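Long-range contacts in tryptophan decarboxylase 1 (Oryza sativa subsp. japonica, PDB 6KHO), which catalyses the pyridoxal-phosphate-dependent decarboxylation of L-tryptophan to tryptamine and of 5-hydroxy-L-tryptophan to serotonin: residues A[168-174]-A[337-343]; A[177-181]-A[376-380]; A[301-307]-A[326-332]; A[152-156]-A[318-324]. All coordinates share one frame. Numbering follows the deposited sequence.

Contact 1 of 4, residues A[168-174]-A[337-343]; sequences GGVILGT and DCTCLYV. With PLP (pyridoxal-5'-phosphate), chain C.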
# COMPACT_ATOMS: atom_id res chain seq x y z
N GLY A 168 17.06 2.07 -11.65
CA GLY A 168 15.70 2.56 -11.75
C GLY A 168 15.07 2.57 -10.37
O GLY A 168 15.71 2.26 -9.37
N GLY A 169 13.79 2.94 -10.35
CA GLY A 169 13.12 3.15 -9.08
C GLY A 169 11.67 2.73 -9.14
O GLY A 169 11.13 2.39 -10.19
N VAL A 170 11.04 2.75 -7.96
CA VAL A 170 9.61 2.48 -7.84
C VAL A 170 9.09 3.22 -6.62
O VAL A 170 9.79 3.32 -5.60
CB VAL A 170 9.32 0.96 -7.74
CG1 VAL A 170 10.01 0.34 -6.52
CG2 VAL A 170 7.80 0.70 -7.71
N ILE A 171 7.88 3.75 -6.72
CA ILE A 171 7.20 4.32 -5.56
C ILE A 171 6.40 3.20 -4.90
O ILE A 171 5.56 2.56 -5.54
CB ILE A 171 6.28 5.48 -5.96
CG1 ILE A 171 7.10 6.62 -6.58
CG2 ILE A 171 5.50 5.96 -4.74
CD1 ILE A 171 6.20 7.74 -7.20
N LEU A 172 6.68 2.96 -3.62
CA LEU A 172 5.99 1.98 -2.80
C LEU A 172 5.25 2.71 -1.68
O LEU A 172 5.42 3.91 -1.47
CB LEU A 172 6.98 0.96 -2.22
CG LEU A 172 7.84 0.23 -3.26
CD1 LEU A 172 8.97 -0.59 -2.61
CD2 LEU A 172 6.97 -0.66 -4.13
N GLY A 173 4.43 1.96 -0.94
CA GLY A 173 3.72 2.55 0.18
C GLY A 173 4.61 2.82 1.38
O GLY A 173 4.46 3.84 2.05
N THR A 174 5.56 1.92 1.66
CA THR A 174 6.26 1.94 2.95
C THR A 174 7.72 1.57 2.78
O THR A 174 8.11 0.88 1.84
CB THR A 174 5.64 0.95 3.96
OG1 THR A 174 5.70 -0.39 3.43
CG2 THR A 174 4.19 1.31 4.30
N ASP A 337 0.37 7.64 1.22
CA ASP A 337 1.69 6.98 1.33
C ASP A 337 2.57 7.34 0.14
O ASP A 337 2.08 7.50 -0.99
CB ASP A 337 1.56 5.44 1.36
CG ASP A 337 0.35 4.95 2.14
OD1 ASP A 337 0.21 5.32 3.32
OD2 ASP A 337 -0.47 4.19 1.56
N CYS A 338 3.88 7.44 0.39
CA CYS A 338 4.83 7.74 -0.68
C CYS A 338 6.26 7.42 -0.23
O CYS A 338 6.90 8.25 0.43
CB CYS A 338 4.72 9.21 -1.10
SG CYS A 338 5.77 9.62 -2.55
N THR A 339 6.77 6.24 -0.56
CA THR A 339 8.16 5.88 -0.30
C THR A 339 8.83 5.57 -1.62
O THR A 339 8.27 4.82 -2.43
CB THR A 339 8.27 4.66 0.64
OG1 THR A 339 7.61 4.95 1.87
CG2 THR A 339 9.75 4.32 0.92
N CYS A 340 10.00 6.14 -1.85
CA CYS A 340 10.72 5.98 -3.11
C CYS A 340 11.89 5.02 -2.91
O CYS A 340 12.71 5.24 -2.02
CB CYS A 340 11.21 7.33 -3.63
SG CYS A 340 9.80 8.43 -4.01
N LEU A 341 11.95 3.97 -3.73
CA LEU A 341 13.05 3.01 -3.70
C LEU A 341 13.85 3.13 -5.00
O LEU A 341 13.26 3.09 -6.08
CB LEU A 341 12.52 1.58 -3.56
CG LEU A 341 13.53 0.47 -3.88
CD1 LEU A 341 14.67 0.47 -2.84
CD2 LEU A 341 12.83 -0.88 -3.93
N TYR A 342 15.17 3.23 -4.88
CA TYR A 342 16.08 3.28 -6.02
C TYR A 342 17.03 2.10 -5.94
O TYR A 342 17.52 1.77 -4.86
CB TYR A 342 16.89 4.58 -6.05
CG TYR A 342 16.05 5.83 -6.23
CD1 TYR A 342 15.53 6.49 -5.13
CD2 TYR A 342 15.77 6.33 -7.50
CE1 TYR A 342 14.75 7.64 -5.29
CE2 TYR A 342 15.00 7.48 -7.67
CZ TYR A 342 14.50 8.13 -6.56
OH TYR A 342 13.73 9.26 -6.72
N VAL A 343 17.30 1.45 -7.09
CA VAL A 343 18.21 0.31 -7.14
C VAL A 343 19.17 0.51 -8.30
O VAL A 343 18.83 1.12 -9.32
CB VAL A 343 17.45 -1.03 -7.28
CG1 VAL A 343 16.47 -1.23 -6.11
CG2 VAL A 343 16.72 -1.12 -8.60
N1 PLP C . 12.80 3.71 8.84
C2 PLP C . 13.04 4.99 9.29
C2A PLP C . 14.44 5.50 9.48
C3 PLP C . 11.98 5.84 9.57
O3 PLP C . 12.23 7.11 10.01
C4 PLP C . 10.67 5.40 9.39
C4A PLP C . 9.55 6.40 9.33
C5 PLP C . 10.43 4.11 8.95
C6 PLP C . 11.50 3.26 8.68
C5A PLP C . 8.98 3.68 8.79
O4P PLP C . 8.83 2.48 8.07
P PLP C . 7.44 2.15 7.29
O1P PLP C . 6.26 2.36 8.20
O2P PLP C . 7.53 0.72 6.82
O3P PLP C . 7.24 3.07 6.09
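Thr339, Leu341 and Gly168 bury the largest areas where strands 168-172 and 339-343 run antiparallel, at 157°, on the edge of the seven-stranded mixed sheet of the PLP-dependent fold type I domain. Each belongs to a hydrogen-bonded pair. Gly168 N donates to Val343 O (3.1 Å) and receives Val343 N on its O (2.9 Å). Val170 N donates to Leu341 O and Leu341 N to Val170 O, each hydrogen bond 2.9 Å long. Leu172 N reaches Thr339 O at 2.7 Å, while Thr339 N returns to Leu172 O at 2.8 Å. Leu341 CD2 lies 4.0 Å from Val170 CG1 and 4.1 Å from Leu172 CD1; on the opposite face Ile171 packs on Cys340. In the non-hydrogen-bonded pair Gly169-Tyr342, a CB on Gly169 would clash with Leu341 O. Thr339 OG1 hydrogen-bonds Ser327. Thr174 N-caps helix 175-194, its OG1 hydrogen-bonded to Glu177 N and its CB 3.4 Å from O3P of PLP. Three doubly hydrogen-bonded pairs set the register, and so where Thr174 leaves the sheet beside the phosphate.

Contact 2 of 4, residues A[177-181]-A[376-380]; sequences EAMLV and MQVGV. With PLP (pyridoxal-5'-phosphate), chain J.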
# COMPACT_ATOMS: atom_id res chain seq x y z
N GLU A 177 8.05 -2.35 2.75
CA GLU A 177 8.00 -3.03 1.46
C GLU A 177 9.31 -2.86 0.69
O GLU A 177 9.74 -3.78 -0.01
CB GLU A 177 6.82 -2.53 0.61
CG GLU A 177 6.61 -3.44 -0.64
CD GLU A 177 5.37 -3.07 -1.44
OE1 GLU A 177 4.64 -2.14 -1.03
OE2 GLU A 177 5.13 -3.72 -2.49
N ALA A 178 9.92 -1.68 0.77
CA ALA A 178 11.20 -1.48 0.11
C ALA A 178 12.28 -2.39 0.70
O ALA A 178 13.11 -2.95 -0.02
CB ALA A 178 11.61 -0.01 0.21
N MET A 179 12.25 -2.56 2.03
CA MET A 179 13.17 -3.50 2.66
C MET A 179 12.86 -4.92 2.23
O MET A 179 13.77 -5.70 1.93
CB MET A 179 13.08 -3.38 4.17
CG MET A 179 13.77 -2.16 4.71
SD MET A 179 13.31 -1.85 6.43
CE MET A 179 14.39 -0.48 6.81
N LEU A 180 11.57 -5.27 2.18
CA LEU A 180 11.20 -6.66 1.90
C LEU A 180 11.62 -7.07 0.49
O LEU A 180 12.16 -8.16 0.28
CB LEU A 180 9.69 -6.84 2.08
CG LEU A 180 9.08 -8.18 1.64
CD1 LEU A 180 9.76 -9.36 2.35
CD2 LEU A 180 7.60 -8.21 1.93
N VAL A 181 11.37 -6.20 -0.50
CA VAL A 181 11.66 -6.64 -1.86
C VAL A 181 13.17 -6.70 -2.10
O VAL A 181 13.64 -7.58 -2.83
CB VAL A 181 10.93 -5.75 -2.89
CG1 VAL A 181 9.40 -5.79 -2.68
CG2 VAL A 181 11.44 -4.30 -2.88
N MET A 376 8.03 -4.66 -9.72
CA MET A 376 8.94 -4.00 -8.79
C MET A 376 8.34 -3.89 -7.39
O MET A 376 8.87 -3.13 -6.56
CB MET A 376 9.31 -2.61 -9.31
CG MET A 376 10.05 -2.63 -10.63
SD MET A 376 11.81 -2.84 -10.33
CE MET A 376 12.24 -1.25 -9.61
N GLN A 377 7.27 -4.62 -7.09
CA GLN A 377 6.55 -4.48 -5.83
C GLN A 377 5.97 -5.84 -5.46
O GLN A 377 6.05 -6.80 -6.23
CB GLN A 377 5.42 -3.44 -5.93
CG GLN A 377 4.32 -3.90 -6.88
CD GLN A 377 3.18 -2.88 -7.06
OE1 GLN A 377 3.36 -1.68 -6.84
NE2 GLN A 377 2.01 -3.36 -7.46
N VAL A 378 5.33 -5.89 -4.29
CA VAL A 378 4.70 -7.14 -3.84
C VAL A 378 3.42 -7.44 -4.62
O VAL A 378 3.23 -8.55 -5.13
CB VAL A 378 4.44 -7.08 -2.32
CG1 VAL A 378 3.49 -8.21 -1.88
CG2 VAL A 378 5.78 -7.15 -1.57
N GLY A 379 2.52 -6.45 -4.74
CA GLY A 379 1.20 -6.68 -5.28
C GLY A 379 1.11 -6.48 -6.79
O GLY A 379 2.10 -6.29 -7.49
N VAL A 380 -0.13 -6.54 -7.29
CA VAL A 380 -0.38 -6.38 -8.72
C VAL A 380 -0.87 -4.95 -8.97
O VAL A 380 -0.16 -4.15 -9.58
CB VAL A 380 -1.39 -7.42 -9.25
CG1 VAL A 380 -1.52 -7.32 -10.78
CG2 VAL A 380 -0.94 -8.82 -8.87
N1 PLP J . -6.71 -12.46 -6.87
C2 PLP J . -7.89 -12.15 -7.49
C2A PLP J . -9.03 -13.15 -7.52
C3 PLP J . -8.04 -10.91 -8.08
O3 PLP J . -9.23 -10.60 -8.69
C4 PLP J . -7.00 -9.97 -8.04
C4A PLP J . -7.36 -8.51 -7.96
C5 PLP J . -5.80 -10.31 -7.43
C6 PLP J . -5.66 -11.56 -6.84
C5A PLP J . -4.66 -9.32 -7.41
O4P PLP J . -4.74 -8.52 -6.26
P PLP J . -3.83 -7.24 -5.95
O1P PLP J . -4.60 -6.46 -4.92
O2P PLP J . -2.52 -7.77 -5.40
O3P PLP J . -3.55 -6.38 -7.15
O HOH W 1 2.68 -3.95 -3.49
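Helical residues 177-181 face an irregular loop, 376-380, that has neither helix nor strand pairing to offer. The backbones stay well apart: Val181 and Gln377, the nearest pair, have their CA atoms 6.8 Å from each other. Inside the helix a regular turn is closed by Val181 N on Glu177 O at 3.0 Å, and this places Glu177, Leu180 and Val181 on the side toward the loop. The polar link across the gap is made by one extended side chain. Glu177, with chi1 and chi2 both t, sends OE2 to the backbone N of Val378 (2.8 Å, nearly straight), and a water donating to the same OE2 (2.7 Å) accepts from Gly379 N (2.8 Å). This illustrates how a side-chain carboxylate can satisfy successive loop amides, one directly, the next through the water. In this homodimeric fold type I enzyme the loop serves the neighbouring active site: Val380 N hydrogen-bonds O2P (3.3 Å) of the PLP whose phosphate is also held by Thr175 and Ser176 of the second subunit. Beside the polar link, Val378 CG2 packs 4.1 Å from Leu180 CD2 and 4.0 Å from Val181 CG1, and Leu180 also meets Leu180 of the second subunit. Gln377 turns its amide back on the loop, NE2 donating to Gly379 O at 2.9 Å, while its OE1 receives Arg382.

Contact 3 of 4, residues A[301-307]-A[326-332]; sequences YAGSACI and MSPHKWL. With PLP (pyridoxal-5'-phosphate), chain C.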
# COMPACT_ATOMS: atom_id res chain seq x y z
N TYR A 301 13.47 9.27 6.61
CA TYR A 301 13.25 10.64 7.06
C TYR A 301 14.28 11.61 6.51
O TYR A 301 13.95 12.56 5.79
CB TYR A 301 13.26 10.68 8.60
CG TYR A 301 13.41 12.07 9.20
CD1 TYR A 301 12.35 12.98 9.18
CD2 TYR A 301 14.60 12.44 9.81
CE1 TYR A 301 12.49 14.24 9.75
CE2 TYR A 301 14.75 13.69 10.37
CZ TYR A 301 13.70 14.58 10.35
OH TYR A 301 13.86 15.83 10.91
N ALA A 302 15.55 11.37 6.82
CA ALA A 302 16.59 12.35 6.53
C ALA A 302 16.97 12.41 5.05
O ALA A 302 17.64 13.36 4.65
CB ALA A 302 17.83 12.06 7.37
N GLY A 303 16.57 11.42 4.24
CA GLY A 303 16.82 11.51 2.81
C GLY A 303 16.35 12.82 2.20
O GLY A 303 17.03 13.39 1.34
N SER A 304 15.18 13.31 2.63
CA SER A 304 14.66 14.56 2.07
C SER A 304 15.60 15.74 2.30
O SER A 304 15.68 16.64 1.45
CB SER A 304 13.29 14.89 2.66
OG SER A 304 12.33 13.92 2.29
N ALA A 305 16.33 15.75 3.42
CA ALA A 305 17.25 16.85 3.68
C ALA A 305 18.43 16.85 2.71
O ALA A 305 19.09 17.88 2.54
CB ALA A 305 17.76 16.80 5.12
N CYS A 306 18.68 15.73 2.04
CA CYS A 306 19.82 15.58 1.16
C CYS A 306 19.61 16.24 -0.19
O CYS A 306 20.52 16.20 -1.04
CB CYS A 306 20.15 14.10 0.99
SG CYS A 306 20.72 13.35 2.56
N ILE A 307 18.46 16.88 -0.42
CA ILE A 307 18.31 17.78 -1.55
C ILE A 307 19.02 19.11 -1.31
O ILE A 307 19.11 19.92 -2.24
CB ILE A 307 16.82 18.02 -1.87
CG1 ILE A 307 16.18 18.90 -0.80
CG2 ILE A 307 16.10 16.68 -2.03
CD1 ILE A 307 14.77 19.40 -1.13
N MET A 326 13.80 6.39 0.57
CA MET A 326 13.42 7.50 1.43
C MET A 326 11.94 7.78 1.20
O MET A 326 11.36 7.37 0.19
CB MET A 326 14.27 8.75 1.16
CG MET A 326 14.41 9.07 -0.29
SD MET A 326 13.19 10.28 -0.79
CE MET A 326 14.19 11.72 -0.49
N SER A 327 11.34 8.47 2.17
CA SER A 327 9.89 8.68 2.16
C SER A 327 9.57 10.16 2.04
O SER A 327 9.71 10.91 3.02
CB SER A 327 9.25 8.09 3.41
OG SER A 327 9.34 6.68 3.39
N PRO A 328 9.15 10.62 0.87
CA PRO A 328 8.58 11.97 0.79
C PRO A 328 7.43 12.16 1.76
O PRO A 328 7.18 13.29 2.18
CB PRO A 328 8.12 12.08 -0.67
CG PRO A 328 9.03 11.13 -1.40
CD PRO A 328 9.24 9.98 -0.45
N HIS A 329 6.73 11.09 2.15
CA HIS A 329 5.63 11.30 3.09
C HIS A 329 6.11 11.54 4.51
O HIS A 329 5.27 11.73 5.40
CB HIS A 329 4.61 10.14 3.03
CG HIS A 329 5.05 8.85 3.65
ND1 HIS A 329 4.89 7.64 3.01
CD2 HIS A 329 5.57 8.57 4.87
CE1 HIS A 329 5.32 6.67 3.80
NE2 HIS A 329 5.74 7.20 4.93
N LYS A 330 7.42 11.57 4.75
CA LYS A 330 7.92 12.09 6.01
C LYS A 330 8.16 13.59 5.85
O LYS A 330 7.32 14.40 6.24
CB LYS A 330 9.21 11.38 6.43
CG LYS A 330 9.00 9.92 6.73
CD LYS A 330 8.94 9.67 8.20
CE LYS A 330 9.57 8.33 8.50
NZ LYS A 330 8.74 7.56 9.45
N TRP A 331 9.28 13.96 5.22
CA TRP A 331 9.78 15.33 5.26
C TRP A 331 9.77 16.01 3.89
O TRP A 331 10.53 16.96 3.67
CB TRP A 331 11.20 15.32 5.85
CG TRP A 331 11.66 16.60 6.49
CD1 TRP A 331 10.93 17.75 6.69
CD2 TRP A 331 12.97 16.86 7.01
NE1 TRP A 331 11.72 18.70 7.31
CE2 TRP A 331 12.97 18.18 7.51
CE3 TRP A 331 14.15 16.09 7.10
CZ2 TRP A 331 14.11 18.75 8.09
CZ3 TRP A 331 15.26 16.66 7.68
CH2 TRP A 331 15.24 17.97 8.17
N LEU A 332 8.94 15.58 2.94
CA LEU A 332 8.93 16.27 1.65
C LEU A 332 7.51 16.63 1.21
O LEU A 332 7.17 16.59 0.02
CB LEU A 332 9.64 15.44 0.59
CG LEU A 332 10.29 16.25 -0.54
CD1 LEU A 332 11.43 17.09 0.01
CD2 LEU A 332 10.76 15.35 -1.68
N1 PLP C . 12.80 3.71 8.84
C2 PLP C . 13.04 4.99 9.29
C2A PLP C . 14.44 5.50 9.48
C3 PLP C . 11.98 5.84 9.57
O3 PLP C . 12.23 7.11 10.01
C4 PLP C . 10.67 5.40 9.39
C4A PLP C . 9.55 6.40 9.33
C5 PLP C . 10.43 4.11 8.95
C6 PLP C . 11.50 3.26 8.68
C5A PLP C . 8.98 3.68 8.79
O4P PLP C . 8.83 2.48 8.07
P PLP C . 7.44 2.15 7.29
O1P PLP C . 6.26 2.36 8.20
O2P PLP C . 7.53 0.72 6.82
O3P PLP C . 7.24 3.07 6.09
O HOH W 2 11.67 12.45 4.30
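This is a buried, water-centred packing contact of the active site, in which the turn after strand 294-298 meets the lysine-bearing turn after strand 323-326. Both strands belong to the central sheet of the fold type I PLP domain, where they run parallel as neighbours, and they illustrate a general principle of such sheets: their C-terminal ends deliver the two turns to the same place. The two largest contributions are aromatic. The ring of Tyr301 and the six-membered ring of Trp331 lie almost parallel, at 3°, but slid so far that they barely overlap, with centroids 4.7 Å apart; Tyr301 CZ is 3.6 Å from Trp331 CE3. Tyr301 also stacks with Phe104, a serotonin-binding residue, and Trp331 NE1 is hydrogen-bonded to Asp408. Nearby, Ala305 CB touches Trp331 CZ3 at 3.6 Å and Ile307 CD1 meets Leu332 CD1 at 4.2 Å. A side chain on Gly303 would clash with Met326, whose CE reaches 3.6 Å from Ser304 N. A single water links the polar groups of the two turns: it accepts from Trp331 N (3.0 Å) and lies 2.6 Å from Ser304 OG, 2.7 Å from Tyr301 O and 2.8 Å from Ser327 O. Close to Tyr301, whose CB is 4.4 Å from Lys330 CE, the lysine runs on to the cofactor, with Lys330 NZ covalently bonded to C4A of PLP at 1.4 Å.

Contact 4 of 4, residues A[152-156]-A[318-324]; sequences LPTSF and VERVDSI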
# COMPACT_ATOMS: atom_id res chain seq x y z
N LEU A 152 21.54 11.82 -6.66
CA LEU A 152 21.91 10.42 -6.72
C LEU A 152 22.84 10.18 -7.92
O LEU A 152 22.70 10.84 -8.95
CB LEU A 152 20.68 9.52 -6.83
CG LEU A 152 19.75 9.47 -5.62
CD1 LEU A 152 18.71 8.39 -5.83
CD2 LEU A 152 20.53 9.20 -4.33
N PRO A 153 23.80 9.27 -7.79
CA PRO A 153 24.56 8.83 -8.97
C PRO A 153 23.63 8.38 -10.08
O PRO A 153 22.53 7.86 -9.83
CB PRO A 153 25.40 7.66 -8.44
CG PRO A 153 25.52 7.93 -6.98
CD PRO A 153 24.27 8.64 -6.55
N THR A 154 24.07 8.57 -11.33
CA THR A 154 23.24 8.23 -12.48
C THR A 154 22.99 6.73 -12.56
O THR A 154 22.02 6.31 -13.20
CB THR A 154 23.87 8.71 -13.79
OG1 THR A 154 25.25 8.32 -13.83
CG2 THR A 154 23.79 10.22 -13.90
N SER A 155 23.82 5.92 -11.91
CA SER A 155 23.57 4.48 -11.86
C SER A 155 22.23 4.14 -11.21
O SER A 155 21.75 3.01 -11.38
CB SER A 155 24.72 3.78 -11.13
OG SER A 155 24.92 4.34 -9.84
N PHE A 156 21.60 5.07 -10.50
CA PHE A 156 20.32 4.79 -9.86
C PHE A 156 19.10 5.18 -10.69
O PHE A 156 17.97 4.95 -10.26
CB PHE A 156 20.23 5.47 -8.48
CG PHE A 156 21.00 4.76 -7.40
CD1 PHE A 156 20.48 3.62 -6.79
CD2 PHE A 156 22.26 5.21 -7.01
CE1 PHE A 156 21.18 2.94 -5.80
CE2 PHE A 156 22.98 4.54 -6.01
CZ PHE A 156 22.44 3.40 -5.41
N VAL A 318 26.94 6.31 -1.41
CA VAL A 318 25.74 5.69 -1.95
C VAL A 318 26.00 5.12 -3.33
O VAL A 318 25.37 4.14 -3.74
CB VAL A 318 24.57 6.70 -1.96
CG1 VAL A 318 24.82 7.81 -2.96
CG2 VAL A 318 23.26 5.99 -2.27
N GLU A 319 26.97 5.68 -4.06
CA GLU A 319 27.33 5.13 -5.36
C GLU A 319 27.86 3.70 -5.27
O GLU A 319 28.00 3.04 -6.31
CB GLU A 319 28.38 6.02 -6.04
CG GLU A 319 29.75 6.01 -5.38
CD GLU A 319 29.88 7.02 -4.24
OE1 GLU A 319 28.84 7.58 -3.80
OE2 GLU A 319 31.02 7.24 -3.78
N ARG A 320 28.14 3.19 -4.07
CA ARG A 320 28.62 1.83 -3.90
C ARG A 320 27.61 0.89 -3.25
O ARG A 320 27.95 -0.27 -3.01
CB ARG A 320 29.91 1.83 -3.07
CG ARG A 320 31.02 2.69 -3.68
CD ARG A 320 32.42 2.24 -3.23
NE ARG A 320 32.69 2.58 -1.83
CZ ARG A 320 32.85 3.82 -1.37
NH1 ARG A 320 32.78 4.86 -2.19
NH2 ARG A 320 33.11 4.01 -0.09
N VAL A 321 26.38 1.33 -2.98
CA VAL A 321 25.38 0.47 -2.37
C VAL A 321 24.46 -0.07 -3.46
O VAL A 321 24.50 0.36 -4.61
CB VAL A 321 24.57 1.19 -1.26
CG1 VAL A 321 25.50 1.77 -0.22
CG2 VAL A 321 23.67 2.25 -1.85
N ASP A 322 23.63 -1.05 -3.10
CA ASP A 322 22.75 -1.65 -4.08
C ASP A 322 21.39 -0.96 -4.18
O ASP A 322 20.76 -1.00 -5.25
CB ASP A 322 22.54 -3.12 -3.74
CG ASP A 322 23.82 -3.91 -3.90
OD1 ASP A 322 24.17 -4.20 -5.06
OD2 ASP A 322 24.48 -4.20 -2.90
N SER A 323 20.94 -0.33 -3.11
CA SER A 323 19.59 0.23 -3.09
C SER A 323 19.51 1.26 -1.98
O SER A 323 20.27 1.23 -1.01
CB SER A 323 18.55 -0.87 -2.90
OG SER A 323 18.79 -1.58 -1.71
N ILE A 324 18.57 2.19 -2.14
CA ILE A 324 18.35 3.26 -1.16
C ILE A 324 16.88 3.64 -1.24
O ILE A 324 16.29 3.69 -2.32
CB ILE A 324 19.27 4.47 -1.41
CG1 ILE A 324 18.94 5.62 -0.44
CG2 ILE A 324 19.16 4.97 -2.83
CD1 ILE A 324 20.05 6.69 -0.33
O HOH W 3 27.22 3.89 -8.86
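Apolar packing dominates the meeting of 152-156, in the loop after helix 133-149, with 318-324, which runs into the start of strand 323-326 of the central fold type I sheet. Phe156 is the chief contributor. Its ring sits among three aliphatic side chains: Phe156 CE2 is 4.0 Å from Val318 CG2, Phe156 CZ is 3.9 Å from Val321 CG2, and Phe156 CE1 is 4.1 Å from Ile324 CG2, which lies over a ring face. Pro153 adds a second patch, with its CD 3.7 Å from Val318 CG1 and its CG 3.6 Å from Glu319 CB. Contacts with main-chain atoms follow the ring's outline: Val318 O approaches Phe156 CE2 to 3.3 Å at the edge, and Ser323 CA lies 4.1 Å from Phe156 CE1, also near the ring plane. Hydrogen bonding between the segments is indirect. One water donates to Glu319 O at 2.8 Å and stands 2.5 Å from Ser155 OG. The 3-10 segments 154-156 and 318-320 shape the surfaces, Phe156 N donating a hydrogen bond to Pro153 O at 3.0 Å and Val321 N one to Val318 O at 3.1 Å. Arg320 pairs with Glu319 and with Asp286, and Phe156 also touches Tyr342 of strand 339-343. With a single water as polar bridge, the loop is held against the sheet by shape and hydrophobic burial rather than by directed bonds.

How the contacts relate
Followed from the N terminus, the chain opens three long loops in quick succession, at 152-156, 168-174 and 177-181, and closes them in the same order, so contacts 4, 1 and 2 all cross one another. The short loop of contact 3 starts at 301-307, before contact 4 closes at 318-324, and ends at 326-332; it therefore crosses contact 4 yet lies wholly within contacts 1 and 2. Strand 339-343 is the hub: it pairs with 168-172 in contact 1 and with 323-326, where contacts 3 and 4 adjoin. Contact 2 packs helix 175-194 beside it, and joins loop 376-380, which reaches the other subunit's cofactor.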